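Local coordinates for putative cell wall hydrolase phosphatase-associated protein (PDB 7CFL) that probably acts as a cysteine-type endopeptidase that cuts cell-wall peptidoglycan, this chain being the catalytic NlpC/P60 domain of a longer autolysin, at residues F44-M49 with I57-R62; M106-S111 with S125-R130. One frame throughout, in Å; residues are numbered along the deposited sequence. Where two conformers were deposited one is given.

Interaction 1 (F44-M49 with I57-R62); sequences FTQYVM and IPRVSR
Residues 44-49 of helix 41-53 and the loop 57-60 come nearest at Gln46 and Ile57, whose CA atoms lie 5.7 Å apart, close enough for a water to bridge Gln46 O (2.8 Å) and Ile57 N (3.1 Å). A direct bond joins the same two residues: Gln46 NE2 donates to Ile57 O at 3.0 Å. The N-H...O angle is 168°, the donor lies in the carbonyl plane, and the oxygen lies in the plane of the Gln46 amide, which fixes how that amide is turned. Its chain reaches the loop because CG stands anti to the backbone N (chi1 -162°) and the rest runs extended. The other amide atom, Gln46 OE1, rests 3.7 Å from Arg59 CD; the guanidinium beyond is directed to salt bridges with Asp40 and Glu34.

In the papain-like NlpC/P60 fold, helix 41-53 packs against the sheet, and the loop that follows it is fastened along its side, with Leu81 of strand 81-84 also touching Ile57. Ile57 carries the apolar part. Ile57 CD1 lies 3.7 Å from Thr45 C, against the helix backbone, and also touches Met49 CG, which Ile57 CG2 approaches as well. Thr45 OG1, beside that CD1 methyl, is engaged by Gln64 and Ser42. Val60 then takes the N-cap position of helix 61-64.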
# COMPACT_ATOMS: atom_id res chain seq x y z
N PHE A 44 0.58 -6.62 3.99
CA PHE A 44 -0.80 -6.10 4.02
C PHE A 44 -1.35 -6.06 2.60
O PHE A 44 -2.43 -6.58 2.32
CB PHE A 44 -0.84 -4.70 4.62
CG PHE A 44 -2.20 -4.07 4.63
CD1 PHE A 44 -3.22 -4.56 5.43
CD2 PHE A 44 -2.46 -2.98 3.82
CE1 PHE A 44 -4.48 -3.96 5.42
CE2 PHE A 44 -3.71 -2.38 3.81
CZ PHE A 44 -4.71 -2.87 4.63
N THR A 45 -0.63 -5.39 1.71
CA THR A 45 -1.13 -5.32 0.31
C THR A 45 -1.22 -6.72 -0.31
O THR A 45 -2.26 -7.01 -0.91
CB THR A 45 -0.31 -4.35 -0.54
OG1 THR A 45 1.07 -4.73 -0.57
CG2 THR A 45 -0.43 -2.94 -0.01
N GLN A 46 -0.21 -7.58 -0.14
CA GLN A 46 -0.30 -8.97 -0.65
C GLN A 46 -1.57 -9.64 -0.10
O GLN A 46 -2.27 -10.31 -0.88
CB GLN A 46 0.96 -9.78 -0.35
CG GLN A 46 1.07 -11.03 -1.22
CD GLN A 46 2.21 -11.90 -0.78
OE1 GLN A 46 2.26 -12.32 0.38
NE2 GLN A 46 3.07 -12.25 -1.72
N TYR A 47 -1.75 -9.65 1.22
CA TYR A 47 -2.87 -10.37 1.87
C TYR A 47 -4.23 -9.84 1.38
O TYR A 47 -5.15 -10.63 1.01
CB TYR A 47 -2.73 -10.22 3.38
CG TYR A 47 -3.82 -10.91 4.16
CD1 TYR A 47 -3.78 -12.28 4.43
CD2 TYR A 47 -4.88 -10.19 4.67
CE1 TYR A 47 -4.78 -12.89 5.16
CE2 TYR A 47 -5.89 -10.78 5.41
CZ TYR A 47 -5.83 -12.14 5.67
OH TYR A 47 -6.81 -12.70 6.42
N VAL A 48 -4.35 -8.51 1.31
CA VAL A 48 -5.63 -7.88 0.89
C VAL A 48 -5.92 -8.33 -0.55
O VAL A 48 -7.05 -8.73 -0.81
CB VAL A 48 -5.57 -6.34 1.02
CG1 VAL A 48 -6.64 -5.65 0.16
CG2 VAL A 48 -5.63 -5.89 2.47
N MET A 49 -4.96 -8.20 -1.46
CA MET A 49 -5.14 -8.57 -2.89
C MET A 49 -5.53 -10.04 -3.04
O MET A 49 -6.46 -10.34 -3.82
CB MET A 49 -3.88 -8.24 -3.69
CG MET A 49 -3.74 -6.73 -4.02
SD MET A 49 -5.21 -6.00 -4.82
CE MET A 49 -4.81 -4.27 -4.52
N ILE A 57 0.18 -10.70 -5.90
CA ILE A 57 1.27 -9.70 -6.11
C ILE A 57 2.51 -10.18 -5.36
O ILE A 57 2.40 -11.01 -4.41
CB ILE A 57 0.83 -8.28 -5.69
CG1 ILE A 57 0.82 -8.10 -4.17
CG2 ILE A 57 -0.50 -7.92 -6.34
CD1 ILE A 57 0.26 -6.79 -3.68
N PRO A 58 3.70 -9.65 -5.73
CA PRO A 58 4.95 -9.95 -5.03
C PRO A 58 4.91 -9.65 -3.53
O PRO A 58 4.10 -8.88 -3.07
CB PRO A 58 5.99 -9.03 -5.69
CG PRO A 58 5.44 -8.84 -7.10
CD PRO A 58 3.94 -8.81 -6.92
N ARG A 59 5.80 -10.33 -2.80
CA ARG A 59 5.87 -10.20 -1.33
C ARG A 59 6.38 -8.83 -0.89
O ARG A 59 5.73 -8.29 0.01
CB ARG A 59 6.75 -11.30 -0.73
CG ARG A 59 6.93 -11.19 0.78
CD ARG A 59 5.60 -11.21 1.53
NE ARG A 59 5.71 -11.05 2.97
CZ ARG A 59 5.80 -9.89 3.63
NH1 ARG A 59 5.82 -8.72 2.99
NH2 ARG A 59 5.85 -9.92 4.95
N VAL A 60 7.47 -8.29 -1.47
CA VAL A 60 8.12 -7.07 -0.89
C VAL A 60 7.77 -5.85 -1.74
O VAL A 60 7.50 -6.00 -2.95
CB VAL A 60 9.64 -7.21 -0.67
CG1 VAL A 60 9.96 -8.39 0.24
CG2 VAL A 60 10.40 -7.32 -1.96
N SER A 61 7.84 -4.68 -1.11
CA SER A 61 7.39 -3.40 -1.72
C SER A 61 8.14 -3.12 -3.03
O SER A 61 7.44 -2.79 -4.01
CB SER A 61 7.47 -2.26 -0.74
OG SER A 61 8.81 -1.99 -0.33
N ARG A 62 9.47 -3.30 -3.08
CA ARG A 62 10.30 -2.98 -4.26
C ARG A 62 9.91 -3.86 -5.46
O ARG A 62 10.01 -3.36 -6.61
CB ARG A 62 11.81 -3.01 -3.96
CG ARG A 62 12.36 -4.33 -3.47
CD ARG A 62 13.66 -4.15 -2.67
NE ARG A 62 14.03 -5.38 -1.98
CZ ARG A 62 13.80 -5.69 -0.70
NH1 ARG A 62 13.18 -4.85 0.12
NH2 ARG A 62 14.18 -6.86 -0.23
O HOH W 1 -1.54 -11.16 -3.42

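Interaction 2 (M106-S111 with S125-R130); sequences MIHASS and SYYSSR
Met106 and His108, on strand 105-110, both meet a single residue of the other segment, Tyr127, which bridges backbones that come no nearer than 10.6 Å between CA atoms (Met106 to Tyr127). The tight part is built round the methyl of Met106. Met106 CE sits over one face of the Tyr127 ring, 3.8 Å from its centroid and 20° off the normal, a CH-pi contact. The same methyl lies 3.9 Å above the plane of the His108 imidazole, over its centre, and so fills the corner between two steeply inclined rings. A fully extended chain beyond CG carries Met106 CE out to that corner. The ring planes stand at 83° and the rings meet obliquely: Tyr127 OH comes up to the edge of the imidazole, 3.1 Å from His108 CE1. No hydrogen bond links them, for His108 ND1 is paired with His96 and NE2 with Ser120.

Packing slackens away from this point. Ser110 OG stays 4.3 Å from Tyr127 OH and is bonded to Gly112 N instead. On the far side of the Tyr127 ring from Met106 lies Tyr126 CD2, and Tyr126, Ser125 and Ser129 are exposed to solvent, as is Ser111 at the strand's end. The His108-His96 pair on adjacent antiparallel strands, with Tyr127 and Met106 packed round His108, is consistent with the histidine part of the Cys-His-His catalytic centre of NlpC/P60 peptidases.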
# COMPACT_ATOMS: atom_id res chain seq x y z
N MET A 106 -4.76 6.72 1.24
CA MET A 106 -4.42 5.30 1.04
C MET A 106 -4.61 4.57 2.37
O MET A 106 -4.47 5.21 3.44
CB MET A 106 -2.96 5.10 0.60
CG MET A 106 -1.94 5.70 1.58
SD MET A 106 -0.28 5.32 1.06
CE MET A 106 0.68 6.19 2.28
N ILE A 107 -4.92 3.31 2.26
CA ILE A 107 -4.89 2.41 3.45
C ILE A 107 -3.56 1.65 3.42
O ILE A 107 -3.16 1.16 2.38
CB ILE A 107 -6.12 1.51 3.53
CG1 ILE A 107 -6.16 0.69 4.85
CG2 ILE A 107 -6.21 0.59 2.33
CD1 ILE A 107 -7.54 0.20 5.17
N HIS A 108 -2.94 1.45 4.60
CA HIS A 108 -1.60 0.82 4.65
C HIS A 108 -1.31 0.35 6.06
O HIS A 108 -1.93 0.84 7.01
CB HIS A 108 -0.48 1.75 4.13
CG HIS A 108 -0.32 3.03 4.88
ND1 HIS A 108 0.93 3.55 5.21
CD2 HIS A 108 -1.22 3.87 5.43
CE1 HIS A 108 0.78 4.67 5.87
NE2 HIS A 108 -0.52 4.89 6.02
N ALA A 109 -0.28 -0.47 6.16
CA ALA A 109 0.23 -0.94 7.46
C ALA A 109 1.38 0.03 7.81
O ALA A 109 2.49 -0.12 7.25
CB ALA A 109 0.68 -2.33 7.27
N SER A 110 1.12 1.04 8.63
CA SER A 110 2.07 2.15 8.86
C SER A 110 3.07 1.71 9.93
O SER A 110 2.62 1.44 11.06
CB SER A 110 1.39 3.42 9.24
OG SER A 110 2.34 4.30 9.80
N SER A 111 4.36 1.76 9.63
CA SER A 111 5.44 1.64 10.65
C SER A 111 5.81 3.02 11.22
O SER A 111 6.85 3.11 11.91
CB SER A 111 6.61 0.92 10.08
OG SER A 111 7.31 1.77 9.19
N SER A 125 2.60 16.42 3.61
CA SER A 125 4.02 16.82 3.48
C SER A 125 4.91 15.58 3.61
O SER A 125 5.84 15.45 2.78
CB SER A 125 4.40 17.90 4.47
OG SER A 125 4.27 17.45 5.81
N TYR A 126 4.61 14.68 4.55
CA TYR A 126 5.44 13.49 4.83
C TYR A 126 5.50 12.57 3.60
O TYR A 126 6.64 12.29 3.14
CB TYR A 126 4.96 12.73 6.08
CG TYR A 126 5.85 11.58 6.48
CD1 TYR A 126 7.24 11.70 6.43
CD2 TYR A 126 5.32 10.38 6.94
CE1 TYR A 126 8.07 10.65 6.80
CE2 TYR A 126 6.14 9.32 7.32
CZ TYR A 126 7.51 9.46 7.24
OH TYR A 126 8.33 8.43 7.61
N TYR A 127 4.36 12.13 3.07
CA TYR A 127 4.34 11.12 1.97
C TYR A 127 4.68 11.75 0.61
O TYR A 127 5.38 11.09 -0.17
CB TYR A 127 3.03 10.33 1.96
CG TYR A 127 2.86 9.48 3.20
CD1 TYR A 127 3.50 8.26 3.35
CD2 TYR A 127 2.06 9.92 4.23
CE1 TYR A 127 3.34 7.50 4.50
CE2 TYR A 127 1.89 9.17 5.39
CZ TYR A 127 2.54 7.96 5.53
OH TYR A 127 2.38 7.23 6.67
N SER A 128 4.22 12.96 0.32
CA SER A 128 4.24 13.51 -1.07
C SER A 128 5.66 13.48 -1.66
O SER A 128 5.83 13.00 -2.80
CB SER A 128 3.64 14.88 -1.13
OG SER A 128 3.42 15.25 -2.48
N SER A 129 6.67 13.95 -0.92
CA SER A 129 8.08 14.02 -1.40
C SER A 129 8.70 12.62 -1.57
O SER A 129 9.68 12.49 -2.34
CB SER A 129 8.92 14.91 -0.50
OG SER A 129 9.12 14.31 0.78
N ARG A 130 8.16 11.59 -0.91
CA ARG A 130 8.69 10.20 -0.94
C ARG A 130 8.00 9.35 -2.02
O ARG A 130 8.49 8.23 -2.30
CB ARG A 130 8.52 9.56 0.44
CG ARG A 130 9.30 10.26 1.55
CD ARG A 130 8.79 9.89 2.92
NE ARG A 130 8.96 8.47 3.16
CZ ARG A 130 8.09 7.66 3.76
NH1 ARG A 130 6.92 8.10 4.21
NH2 ARG A 130 8.39 6.38 3.91

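Overall arrangement
Interactions 1 and 2 follow one another along the chain, with centres about 16 Å apart on opposite sides of the domain's centre, yet they touch through Phe44. Phe44 CZ packs on Ile107 CG1 at 3.8 Å and Phe44 CB on Ala109 CB at 3.9 Å, while Phe44 CE2 reaches His108 CA. Helix 41-53 therefore covers one face of strand 105-110, and Tyr127 meets side chains from the other. In this family the nucleophilic cysteine starts that helix and the histidines lie on the sheet, so interaction 2 probably backs the histidine side of the catalytic centre, while interaction 1 secures the loop beside the helix. A citrate, probably from crystallisation, comes within about 3 Å of the Arg59 side chain (nearest atoms) and accepts a hydrogen bond from Ser61 N.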